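Local coordinates for protein aldo-keto reductase 2E (PDB 3WCZ) that reduces 3-dehydroecdysone in an NADP-dependent reaction and may help to regulate molting in the silkworm Bombyx mori, at residues A[163-168]-A[193-198]; A[167-172]-A[199-204]; A[221-224]-A[229-232]. One frame throughout, in Å; residues are numbered along the deposited sequence.

All three contacts belong to one aldo-keto reductase chain folded as a TIM barrel. Contacts 1 and 2 lie side by side, with centres about 5 Å apart. They share helix 162-170, which meets helix 190-198 in contact 1 and the turn leading into strand 202-206 in contact 2. Ile165 joins them: Ile165 CG2 packs 3.8 Å from CD1 of Ile201. Contact 3 comes later in the chain, in the loop after strand 202-206 and in helix 228-237. Its centre is about 30 Å from that of contact 1 and about 33 Å from that of contact 2. The first two thus join helix 162-170 to the neighbouring helix 190-198 and to the turn that follows it, while contact 3 lies in a separate region, nearer the NADP-binding Arg215.

Contact 1: residues A[163-168]-A[193-198]; sequences TQITRL and VAHCQS
His195 holds CG anti to its backbone N (chi1 -178°), which sends the imidazole toward Thr166. Thr166 OG1 lies beside its own N and anti to the carbonyl carbon (chi1 -66°), where the ring can meet it. The two residues belong to neighbouring outer helices of the TIM barrel, 162-170 and 190-198. The axes of the two segments run nearly parallel, 15° apart, and come no closer than 10.5 Å. The long His195 side chain spans much of that gap and crosses Thr166 at about a right angle. Thr166 OG1 lies at the ring edge, in the ring plane, 2.9 Å from His195 NE2. The hydrogen bond is weak, and either atom could be the donor. The hydroxyl sits toward the CE1 side of NE2, with His195 CE1 3.1 Å from Thr166 OG1. Both polar atoms also bond to the carbonyl O of Ala162, NE2 only weakly. Apolar groups lie next to this polar pair. Ile165 slides past His195 in the opposite direction, with Ile165 CG2 4.1 Å from His195 CD2. Ile165 CG1, the other branch, lies 4.1 Å from Cys196 SG. Ile165 and Cys196 both reach Asn179 of strand 178-182, so the helix pair also packs on the barrel wall. Within helix 190-198, Ser198 OG donates to His195 O at 2.7 Å, tilted from the carbonyl plane.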
# COMPACT_ATOMS: atom_id res chain seq x y z
N THR A 163 11.88 -8.00 13.09
CA THR A 163 11.67 -8.74 14.34
C THR A 163 10.20 -9.05 14.55
O THR A 163 9.82 -10.14 15.02
CB THR A 163 12.25 -7.93 15.53
OG1 THR A 163 13.68 -7.92 15.41
CG2 THR A 163 11.84 -8.55 16.86
N GLN A 164 9.34 -8.10 14.22
CA GLN A 164 7.90 -8.28 14.36
C GLN A 164 7.37 -9.30 13.36
O GLN A 164 6.51 -10.12 13.69
CB GLN A 164 7.18 -6.94 14.19
CG GLN A 164 7.51 -5.99 15.31
CD GLN A 164 7.05 -4.57 15.05
OE1 GLN A 164 6.96 -4.10 13.91
NE2 GLN A 164 6.75 -3.86 16.13
N ILE A 165 7.89 -9.27 12.14
CA ILE A 165 7.51 -10.26 11.15
C ILE A 165 7.92 -11.67 11.62
O ILE A 165 7.09 -12.60 11.57
CB ILE A 165 8.14 -9.95 9.78
CG1 ILE A 165 7.45 -8.76 9.12
CG2 ILE A 165 8.09 -11.17 8.87
CD1 ILE A 165 6.01 -9.01 8.73
N THR A 166 9.15 -11.81 12.09
CA THR A 166 9.60 -13.12 12.57
C THR A 166 8.71 -13.61 13.73
O THR A 166 8.31 -14.79 13.76
CB THR A 166 11.08 -13.03 13.00
OG1 THR A 166 11.86 -12.77 11.84
CG2 THR A 166 11.57 -14.30 13.68
N ARG A 167 8.41 -12.73 14.69
CA ARG A 167 7.62 -13.14 15.84
C ARG A 167 6.23 -13.52 15.41
O ARG A 167 5.64 -14.49 15.90
CB ARG A 167 7.58 -12.01 16.86
CG ARG A 167 6.81 -12.34 18.12
CD ARG A 167 7.16 -11.38 19.26
NE ARG A 167 6.39 -11.67 20.47
CZ ARG A 167 5.17 -11.20 20.70
NH1 ARG A 167 4.54 -10.42 19.84
NH2 ARG A 167 4.54 -11.55 21.83
N LEU A 168 5.65 -12.74 14.50
CA LEU A 168 4.33 -13.02 14.01
C LEU A 168 4.29 -14.36 13.30
O LEU A 168 3.40 -15.17 13.60
CB LEU A 168 3.85 -11.86 13.11
CG LEU A 168 2.45 -12.01 12.52
CD1 LEU A 168 1.44 -12.15 13.65
CD2 LEU A 168 2.09 -10.82 11.64
N VAL A 193 12.80 -6.02 3.02
CA VAL A 193 12.19 -6.63 1.84
C VAL A 193 12.71 -8.05 1.64
O VAL A 193 11.94 -9.00 1.42
CB VAL A 193 12.40 -5.77 0.60
CG1 VAL A 193 12.05 -6.54 -0.65
CG2 VAL A 193 11.58 -4.51 0.70
N ALA A 194 14.02 -8.22 1.71
CA ALA A 194 14.62 -9.54 1.54
C ALA A 194 14.10 -10.52 2.60
O ALA A 194 13.80 -11.67 2.31
CB ALA A 194 16.14 -9.46 1.58
N HIS A 195 14.00 -10.06 3.84
CA HIS A 195 13.50 -10.90 4.92
C HIS A 195 12.08 -11.37 4.62
O HIS A 195 11.76 -12.56 4.71
CB HIS A 195 13.56 -10.08 6.20
CG HIS A 195 13.14 -10.80 7.44
ND1 HIS A 195 13.84 -11.87 7.96
CD2 HIS A 195 12.11 -10.57 8.28
CE1 HIS A 195 13.24 -12.27 9.07
NE2 HIS A 195 12.19 -11.50 9.28
N CYS A 196 11.21 -10.43 4.28
CA CYS A 196 9.83 -10.80 3.99
C CYS A 196 9.76 -11.77 2.82
O CYS A 196 9.06 -12.80 2.89
CB CYS A 196 8.98 -9.56 3.72
SG CYS A 196 8.73 -8.53 5.19
N GLN A 197 10.46 -11.47 1.74
CA GLN A 197 10.40 -12.32 0.57
C GLN A 197 10.92 -13.71 0.87
O GLN A 197 10.35 -14.71 0.38
CB GLN A 197 11.14 -11.67 -0.58
CG GLN A 197 10.39 -10.43 -1.11
CD GLN A 197 11.13 -9.71 -2.21
OE1 GLN A 197 12.34 -9.85 -2.37
NE2 GLN A 197 10.38 -8.90 -2.97
N SER A 198 11.96 -13.80 1.69
CA SER A 198 12.49 -15.12 2.05
C SER A 198 11.46 -15.97 2.78
O SER A 198 11.55 -17.22 2.76
CB SER A 198 13.75 -15.01 2.91
OG SER A 198 13.45 -14.65 4.26

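Contact 2: residues A[167-172]-A[199-204]; sequences RLVSNS and LGIAVM
Val169 and Ile201 meet tip to tip, with Val169 CG2 3.9 Å from Ile201 CD1. Leu199 adds a looser touch, Leu199 CD1 lying 4.4 Å from Val169 CG2. The contact sets one outer helix of the TIM barrel against the turn between helix 190-198 and strand 202-206. Ile201 reaches the valine with an extended tail, CD1 anti to CA (chi2 170°). The next shell is the turn itself. A Schellman motif ends helix 190-198, with Gly200 as its C-prime residue at positive phi. In it, Ile201 N pairs with Cys196 O and Gly200 N with Gln197 O. Leu199 O accepts from Arg175 NH1, and Val169 also packs on Arg175. Just beyond, Ala202 joins the parallel sheet through backbone bonds to Val177 and Asn179. On the other side, polar side chains tie down the chain after Val169. Asn171 ND2 gives a straight bond of 2.9 Å to Arg167 O (162° at the hydrogen), in the carbonyl plane and on a lone pair. Leu168 O is gripped twice: Asn171 N and Ser172 OG approach from opposite faces of its plane, and Ser172 OG stands 2.8 Å from Leu168 O, above that plane.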
# COMPACT_ATOMS: atom_id res chain seq x y z
N ARG A 167 8.41 -12.73 14.69
CA ARG A 167 7.62 -13.14 15.84
C ARG A 167 6.23 -13.52 15.41
O ARG A 167 5.64 -14.49 15.90
CB ARG A 167 7.58 -12.01 16.86
CG ARG A 167 6.81 -12.34 18.12
CD ARG A 167 7.16 -11.38 19.26
NE ARG A 167 6.39 -11.67 20.47
CZ ARG A 167 5.17 -11.20 20.70
NH1 ARG A 167 4.54 -10.42 19.84
NH2 ARG A 167 4.54 -11.55 21.83
N LEU A 168 5.65 -12.74 14.50
CA LEU A 168 4.33 -13.02 14.01
C LEU A 168 4.29 -14.36 13.30
O LEU A 168 3.40 -15.17 13.60
CB LEU A 168 3.85 -11.86 13.11
CG LEU A 168 2.45 -12.01 12.52
CD1 LEU A 168 1.44 -12.15 13.65
CD2 LEU A 168 2.09 -10.82 11.64
N VAL A 169 5.27 -14.65 12.44
CA VAL A 169 5.36 -15.91 11.73
C VAL A 169 5.51 -17.10 12.69
O VAL A 169 4.87 -18.14 12.51
CB VAL A 169 6.50 -15.90 10.69
CG1 VAL A 169 6.72 -17.29 10.14
CG2 VAL A 169 6.19 -14.90 9.58
N SER A 170 6.35 -16.95 13.70
CA SER A 170 6.61 -18.04 14.63
C SER A 170 5.46 -18.33 15.58
O SER A 170 5.42 -19.42 16.17
CB SER A 170 7.85 -17.73 15.46
OG SER A 170 8.99 -17.76 14.62
N ASN A 171 4.52 -17.40 15.73
CA ASN A 171 3.52 -17.50 16.76
C ASN A 171 2.11 -17.43 16.26
O ASN A 171 1.20 -17.23 17.06
CB ASN A 171 3.74 -16.45 17.84
CG ASN A 171 5.00 -16.71 18.63
OD1 ASN A 171 5.00 -17.56 19.54
ND2 ASN A 171 6.07 -15.99 18.32
N SER A 172 1.91 -17.69 14.98
CA SER A 172 0.57 -17.73 14.39
C SER A 172 0.45 -18.92 13.45
O SER A 172 1.47 -19.44 13.00
CB SER A 172 0.21 -16.43 13.67
OG SER A 172 1.03 -16.21 12.56
N LEU A 199 10.51 -15.33 3.47
CA LEU A 199 9.46 -16.02 4.22
C LEU A 199 8.16 -16.21 3.41
O LEU A 199 7.14 -16.62 3.96
CB LEU A 199 9.16 -15.22 5.48
CG LEU A 199 10.28 -15.25 6.52
CD1 LEU A 199 10.09 -14.19 7.58
CD2 LEU A 199 10.33 -16.61 7.17
N GLY A 200 8.19 -15.88 2.13
CA GLY A 200 7.01 -15.96 1.28
C GLY A 200 5.96 -14.89 1.54
O GLY A 200 4.78 -15.09 1.23
N ILE A 201 6.39 -13.77 2.11
CA ILE A 201 5.53 -12.65 2.38
C ILE A 201 5.84 -11.56 1.35
O ILE A 201 6.95 -11.04 1.31
CB ILE A 201 5.77 -12.14 3.81
CG1 ILE A 201 5.47 -13.23 4.85
CG2 ILE A 201 4.94 -10.87 4.09
CD1 ILE A 201 5.93 -12.86 6.25
N ALA A 202 4.86 -11.27 0.50
CA ALA A 202 5.04 -10.24 -0.52
C ALA A 202 5.01 -8.85 0.12
O ALA A 202 4.48 -8.66 1.21
CB ALA A 202 3.98 -10.36 -1.61
N VAL A 203 5.60 -7.88 -0.58
CA VAL A 203 5.69 -6.52 -0.08
C VAL A 203 4.93 -5.56 -0.97
O VAL A 203 5.17 -5.51 -2.18
CB VAL A 203 7.14 -6.10 0.06
CG1 VAL A 203 7.23 -4.62 0.43
CG2 VAL A 203 7.82 -7.01 1.10
N MET A 204 4.04 -4.78 -0.36
CA MET A 204 3.44 -3.62 -1.01
C MET A 204 4.27 -2.41 -0.61
O MET A 204 4.61 -2.27 0.56
CB MET A 204 1.97 -3.42 -0.61
CG MET A 204 1.03 -4.47 -1.16
SD MET A 204 -0.69 -4.29 -0.60
CE MET A 204 -1.21 -2.85 -1.57

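Contact 3: residues A[221-224]-A[229-232]; sequences PPPR and TLTA
The puckered Pro223 ring meets Leu230 on its CB-CG side. Leu230 CD1 is 3.7 Å from both Pro223 CB and Pro223 CG. The two side chains cross at about a right angle. The flat group here, the Arg224 guanidinium, leads away from Leu230. Arg224 NH2 bonds to Pro221 O at 2.9 Å; that oxygen is 18° out of the guanidinium plane. The bond is bent, 137° at the hydrogen, and the nitrogen stands above the carbonyl plane. NH2 also bonds to Phe211 O, so one nitrogen ties together two parts of the loop. The peptide bond before Pro223 is cis, which bends the proline run between Pro222 and Pro223. Leu230 CD1 is anti to CA (chi2 -179°), which carries this methyl out to the proline. Leu230 CD1 also comes within 3.9 Å of Arg224 O. The leucine is buried further by Val241 and Leu245 of helix 241-251, while Pro223 packs on Phe288. The contact folds a proline-rich segment back onto the start of helix 228-237. It belongs to the long loop after the seventh barrel strand of this TIM-barrel aldo-keto reductase, the loop that also carries the NADP-binding Arg215.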
# COMPACT_ATOMS: atom_id res chain seq x y z
N PRO A 221 15.90 15.17 0.53
CA PRO A 221 17.08 14.55 -0.05
C PRO A 221 16.93 14.34 -1.57
O PRO A 221 15.80 14.20 -2.06
CB PRO A 221 17.14 13.19 0.66
CG PRO A 221 15.71 12.90 0.97
CD PRO A 221 15.11 14.22 1.34
N PRO A 222 18.04 14.30 -2.30
CA PRO A 222 17.98 13.89 -3.70
C PRO A 222 17.48 12.46 -3.81
O PRO A 222 17.60 11.72 -2.83
CB PRO A 222 19.44 13.98 -4.15
CG PRO A 222 20.25 13.85 -2.88
CD PRO A 222 19.42 14.44 -1.79
N PRO A 223 16.98 12.05 -4.97
CA PRO A 223 16.93 12.79 -6.24
C PRO A 223 15.71 13.69 -6.43
O PRO A 223 14.59 13.38 -6.00
CB PRO A 223 16.86 11.67 -7.27
CG PRO A 223 16.17 10.53 -6.56
CD PRO A 223 16.58 10.64 -5.12
N ARG A 224 15.94 14.81 -7.11
CA ARG A 224 14.85 15.62 -7.66
C ARG A 224 14.32 15.02 -8.94
O ARG A 224 14.93 14.12 -9.51
CB ARG A 224 15.36 17.02 -8.00
CG ARG A 224 15.93 17.80 -6.86
CD ARG A 224 14.86 18.28 -5.85
NE ARG A 224 14.78 17.34 -4.74
CZ ARG A 224 13.71 16.64 -4.39
NH1 ARG A 224 12.55 16.78 -5.02
NH2 ARG A 224 13.81 15.82 -3.36
N THR A 229 20.38 10.86 -13.23
CA THR A 229 20.24 9.40 -13.28
C THR A 229 18.81 9.04 -13.69
O THR A 229 18.57 8.23 -14.59
CB THR A 229 20.61 8.76 -11.93
OG1 THR A 229 22.00 8.98 -11.67
CG2 THR A 229 20.34 7.26 -11.95
N LEU A 230 17.84 9.66 -13.05
CA LEU A 230 16.44 9.39 -13.35
C LEU A 230 16.05 9.84 -14.75
O LEU A 230 15.34 9.14 -15.44
CB LEU A 230 15.52 10.06 -12.31
CG LEU A 230 15.70 9.55 -10.88
CD1 LEU A 230 14.71 10.28 -9.96
CD2 LEU A 230 15.53 8.05 -10.74
N THR A 231 16.52 11.00 -15.19
CA THR A 231 16.08 11.48 -16.49
C THR A 231 16.75 10.69 -17.62
O THR A 231 16.15 10.50 -18.65
CB THR A 231 16.30 12.97 -16.68
OG1 THR A 231 17.69 13.22 -16.56
CG2 THR A 231 15.57 13.75 -15.60
N ALA A 232 17.96 10.17 -17.38
CA ALA A 232 18.61 9.33 -18.37
C ALA A 232 17.84 8.02 -18.54
O ALA A 232 17.69 7.52 -19.66
CB ALA A 232 20.05 9.06 -17.98